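Local structure of mandalate racemase/muconate lactonizing enzyme (Unidentified, 4E4U) at residues A[23-28]-A[313-318]; A[345-350]-A[368-373]. The protein is a putative mandelate racemase/muconate lactonizing enzyme of the enolase superfamily, and probably acts on carboxylate substrates, though its reaction is not established. One frame throughout, in Å; residues are numbered along the deposited sequence.

Contact 1: A[23-28]-A[313-318]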
# COMPACT_ATOMS: atom_id res chain seq x y z
N TRP A 23 28.20 36.51 -1.50
CA TRP A 23 27.44 36.17 -0.31
C TRP A 23 26.49 37.30 0.03
O TRP A 23 26.86 38.48 -0.04
CB TRP A 23 28.38 35.90 0.87
CG TRP A 23 29.32 34.76 0.62
CD1 TRP A 23 29.11 33.67 -0.19
CD2 TRP A 23 30.65 34.60 1.15
NE1 TRP A 23 30.21 32.84 -0.17
CE2 TRP A 23 31.17 33.39 0.64
CE3 TRP A 23 31.44 35.37 2.01
CZ2 TRP A 23 32.45 32.94 0.96
CZ3 TRP A 23 32.71 34.91 2.33
CH2 TRP A 23 33.20 33.70 1.81
N ILE A 24 25.25 36.94 0.37
CA ILE A 24 24.21 37.92 0.64
C ILE A 24 23.98 38.05 2.14
O ILE A 24 23.43 37.14 2.76
CB ILE A 24 22.88 37.51 -0.03
CG1 ILE A 24 23.07 37.28 -1.53
CG2 ILE A 24 21.82 38.57 0.22
CD1 ILE A 24 21.85 36.66 -2.21
N PHE A 25 24.40 39.17 2.71
CA PHE A 25 24.24 39.39 4.15
C PHE A 25 23.17 40.43 4.43
O PHE A 25 23.00 41.38 3.66
CB PHE A 25 25.55 39.85 4.79
CG PHE A 25 26.69 38.88 4.62
CD1 PHE A 25 26.62 37.60 5.13
CD2 PHE A 25 27.85 39.27 3.95
CE1 PHE A 25 27.68 36.71 4.98
CE2 PHE A 25 28.90 38.39 3.80
CZ PHE A 25 28.82 37.11 4.31
N VAL A 26 22.46 40.26 5.53
CA VAL A 26 21.54 41.28 6.02
C VAL A 26 21.89 41.65 7.45
O VAL A 26 22.27 40.79 8.26
CB VAL A 26 20.07 40.82 5.93
CG1 VAL A 26 19.63 40.71 4.47
CG2 VAL A 26 19.86 39.49 6.65
N LYS A 27 21.81 42.94 7.76
CA LYS A 27 22.03 43.43 9.12
C LYS A 27 20.78 44.14 9.61
O LYS A 27 20.27 45.05 8.96
CB LYS A 27 23.24 44.37 9.17
CG LYS A 27 24.57 43.64 9.01
CD LYS A 27 25.77 44.60 9.07
CE LYS A 27 25.92 45.26 10.44
NZ LYS A 27 27.07 46.19 10.50
N LEU A 28 20.26 43.69 10.75
CA LEU A 28 19.08 44.29 11.36
C LEU A 28 19.46 45.06 12.60
O LEU A 28 20.38 44.67 13.33
CB LEU A 28 18.09 43.20 11.77
CG LEU A 28 17.63 42.24 10.68
CD1 LEU A 28 16.62 41.25 11.26
CD2 LEU A 28 17.03 43.03 9.53
N GLY A 313 28.78 31.99 2.90
CA GLY A 313 29.64 32.73 3.81
C GLY A 313 29.65 32.24 5.25
O GLY A 313 28.97 31.28 5.61
N PRO A 314 30.44 32.91 6.10
CA PRO A 314 30.61 32.47 7.48
C PRO A 314 29.43 32.81 8.38
O PRO A 314 29.34 32.28 9.48
CB PRO A 314 31.87 33.21 7.93
CG PRO A 314 31.85 34.46 7.11
CD PRO A 314 31.33 34.04 5.77
N VAL A 315 28.53 33.68 7.94
CA VAL A 315 27.36 34.00 8.75
C VAL A 315 26.37 32.83 8.70
O VAL A 315 25.89 32.36 9.74
CB VAL A 315 26.71 35.33 8.35
CG1 VAL A 315 25.40 35.54 9.10
CG2 VAL A 315 27.68 36.50 8.61
N GLY A 316 26.06 32.35 7.50
CA GLY A 316 25.26 31.15 7.37
C GLY A 316 25.93 29.96 8.05
O GLY A 316 25.26 29.13 8.66
N ALA A 317 27.26 29.88 7.96
CA ALA A 317 27.98 28.81 8.65
C ALA A 317 27.79 28.91 10.16
O ALA A 317 27.53 27.90 10.83
CB ALA A 317 29.46 28.83 8.28
N ALA A 318 27.91 30.12 10.70
CA ALA A 318 27.70 30.33 12.13
C ALA A 318 26.31 29.87 12.56
O ALA A 318 26.17 29.20 13.58
CB ALA A 318 27.94 31.77 12.51
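At the interface between the N-terminal capping domain and the barrel domain of this enolase-superfamily fold, Trp23 and Phe25 on strand 22-30 meet Gly313, Pro314 and Val315 at the start of helix 314-325. The short strand and helix segments cross at 67°, their axes 9.5 Å apart at closest approach, and the closeness is greatest at the helix N-cap, Gly313. Its CA sits over one face of the Trp23 indole, 3.6 Å from the centroid of the six-membered ring and 18° off the ring normal, a CH-pi contact. With chi1 -60°, CG of Trp23 lies beside its own backbone N and anti to the carbonyl carbon. The same Gly313 CA lies 4.5 Å from Phe25 CZ, so both aromatics border the glycine. Pro314 crosses the indole at about a right angle, CD lying 3.8 Å from Trp23 CZ3; the same CD lies near the plane of the Phe25 ring, at its edge, 4.2 Å from CZ. In the two-domain fold of the family a three-stranded antiparallel sheet, with 22-30 in the middle, lies against the (beta/alpha) barrel. At the second residue of the helix, Val315 CG2 comes 3.6 Å from Phe25 CE1, and CB and CG2 of the valine both meet CD1 and CE1 of the ring. Polar atoms here look elsewhere: Trp23 NE1 donates to Gly19 O, while the Glu39 carboxylate, on adjacent strand 35-40, accepts from the N-H groups of Gly313 and Gly316 and so ties the helix N-terminus to the sheet.

Contact 2: A[345-350]-A[368-373]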
# COMPACT_ATOMS: atom_id res chain seq x y z
N GLU A 345 38.52 36.48 6.82
CA GLU A 345 38.78 37.91 6.63
C GLU A 345 37.53 38.77 6.79
O GLU A 345 37.59 39.89 7.30
CB GLU A 345 39.40 38.16 5.25
CG GLU A 345 40.00 39.55 5.12
CD GLU A 345 40.54 39.82 3.73
OE1 GLU A 345 40.44 38.93 2.86
OE2 GLU A 345 41.07 40.93 3.51
N VAL A 346 36.39 38.24 6.37
CA VAL A 346 35.17 39.04 6.32
C VAL A 346 34.46 39.17 7.68
O VAL A 346 33.49 39.92 7.82
CB VAL A 346 34.21 38.52 5.23
CG1 VAL A 346 33.43 37.30 5.71
CG2 VAL A 346 33.28 39.63 4.75
N VAL A 347 34.96 38.46 8.70
CA VAL A 347 34.36 38.54 10.03
C VAL A 347 35.37 39.00 11.09
O VAL A 347 36.58 38.92 10.87
CB VAL A 347 33.71 37.21 10.49
CG1 VAL A 347 32.47 36.90 9.64
CG2 VAL A 347 34.73 36.08 10.45
N LYS A 348 34.86 39.49 12.22
CA LYS A 348 35.71 39.99 13.30
C LYS A 348 36.41 38.86 14.03
O LYS A 348 37.58 38.96 14.38
CB LYS A 348 34.88 40.82 14.28
CG LYS A 348 34.19 42.04 13.66
CD LYS A 348 35.19 43.12 13.27
CE LYS A 348 35.74 43.85 14.49
NZ LYS A 348 36.73 44.91 14.13
N THR A 349 35.67 37.78 14.28
CA THR A 349 36.20 36.60 14.95
C THR A 349 35.89 35.38 14.09
O THR A 349 34.74 34.97 13.98
CB THR A 349 35.54 36.40 16.33
OG1 THR A 349 35.84 37.52 17.18
CG2 THR A 349 36.05 35.12 17.00
N PRO A 350 36.92 34.80 13.46
CA PRO A 350 36.68 33.65 12.57
C PRO A 350 36.13 32.40 13.26
O PRO A 350 36.30 32.20 14.47
CB PRO A 350 38.06 33.36 11.98
CG PRO A 350 39.03 34.06 12.87
CD PRO A 350 38.30 35.28 13.36
N ILE A 368 28.93 35.53 15.64
CA ILE A 368 29.56 35.97 14.40
C ILE A 368 29.27 37.46 14.18
O ILE A 368 28.23 37.96 14.60
CB ILE A 368 29.06 35.13 13.19
CG1 ILE A 368 30.07 35.14 12.05
CG2 ILE A 368 27.70 35.58 12.71
CD1 ILE A 368 31.30 34.31 12.33
N GLU A 369 30.20 38.16 13.54
CA GLU A 369 30.02 39.58 13.25
C GLU A 369 30.84 39.96 12.04
O GLU A 369 32.03 39.64 11.97
CB GLU A 369 30.43 40.44 14.45
CG GLU A 369 30.19 41.94 14.26
CD GLU A 369 30.52 42.76 15.49
OE1 GLU A 369 31.00 42.19 16.49
OE2 GLU A 369 30.30 43.99 15.47
N LEU A 370 30.23 40.66 11.09
CA LEU A 370 30.95 41.09 9.90
C LEU A 370 31.95 42.20 10.21
O LEU A 370 31.68 43.09 11.02
CB LEU A 370 29.99 41.60 8.83
CG LEU A 370 29.06 40.56 8.21
CD1 LEU A 370 28.02 41.26 7.35
CD2 LEU A 370 29.84 39.55 7.38
N ASP A 371 33.10 42.13 9.55
CA ASP A 371 34.06 43.22 9.55
C ASP A 371 33.63 44.16 8.43
O ASP A 371 33.84 43.86 7.25
CB ASP A 371 35.47 42.68 9.31
CG ASP A 371 36.54 43.76 9.39
OD1 ASP A 371 36.27 44.90 8.96
OD2 ASP A 371 37.64 43.46 9.89
N MET A 372 33.01 45.28 8.79
CA MET A 372 32.41 46.15 7.79
C MET A 372 33.42 46.85 6.89
O MET A 372 33.09 47.21 5.76
CB MET A 372 31.46 47.17 8.44
CG MET A 372 30.25 46.52 9.09
SD MET A 372 29.42 45.30 8.04
CE MET A 372 28.84 46.33 6.70
N ASP A 373 34.64 47.05 7.37
CA ASP A 373 35.66 47.63 6.51
C ASP A 373 36.01 46.67 5.37
O ASP A 373 36.16 47.08 4.23
CB ASP A 373 36.89 48.02 7.33
CG ASP A 373 36.60 49.12 8.33
OD1 ASP A 373 35.85 50.06 7.99
OD2 ASP A 373 37.12 49.05 9.46
O HOH W 1 38.83 40.73 9.56
O HOH W 2 38.72 43.66 12.55
O HOH W 3 32.85 37.07 14.16
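Lys348 and Asp371 set their side chains at about a right angle to each other. Bends at chi2 (-70°) and chi3 (-73°) shape the lysine chain, whose CD rests against Asp371, 3.9 Å from CA and 4.0 Å from CB. Lys348 NZ and Asp371 OD2 are 4.6 Å apart, beyond a salt bridge; water 2 joins them, accepting from NZ and donating to OD2. Lys348 CG comes 4.0 Å from Glu369 CG. On the buried flank, Val347 and Ile368 are inclined to each other, CG1 of each in contact at 3.8 Å, and Leu370 CD2 approaches Val346 O. The backbones are joined by two bonds: Lys348 N to Glu369 O, 2.8 Å and nearly along the C=O axis, and Asp371 N to Val346 O, also 2.8 Å but with the donor 41° out of the carbonyl plane. Water 3 accepts from both Thr349 N and Glu369 N, extending the link past Val347. Asp371 also caps helix 372-377, its OD1 accepting weakly from Asp373 N and Val374 N. The two backbone bonds make Val347 and Leu370 a single beta bridge between two loops of the barrel domain, and the aspartate N-cap of helix 372-377 follows directly after it.

In the fold
Contact 1 is wholly buried and apolar, an aromatic and glycine interface between the capping sheet and a barrel-domain helix; contact 2 is partly exposed, held by two backbone bonds, with waters bridging at its more exposed residues and valine, isoleucine and leucine packing inside. The centres of contact 1 and contact 2 lie about 10 Å apart, and the two meet directly. Pro314 is shared ground: its CG packs on Val346 CG1 at 3.5 Å and on Val347 CG1 at 3.6 Å. Segment 368-373 touches both elements of contact 1, Ala318 CB lying 3.6 Å from Ile368 CB and Leu370 packing on Phe25 and Val315. Contact 2 thus joins loops within one domain, whereas contact 1 spans two.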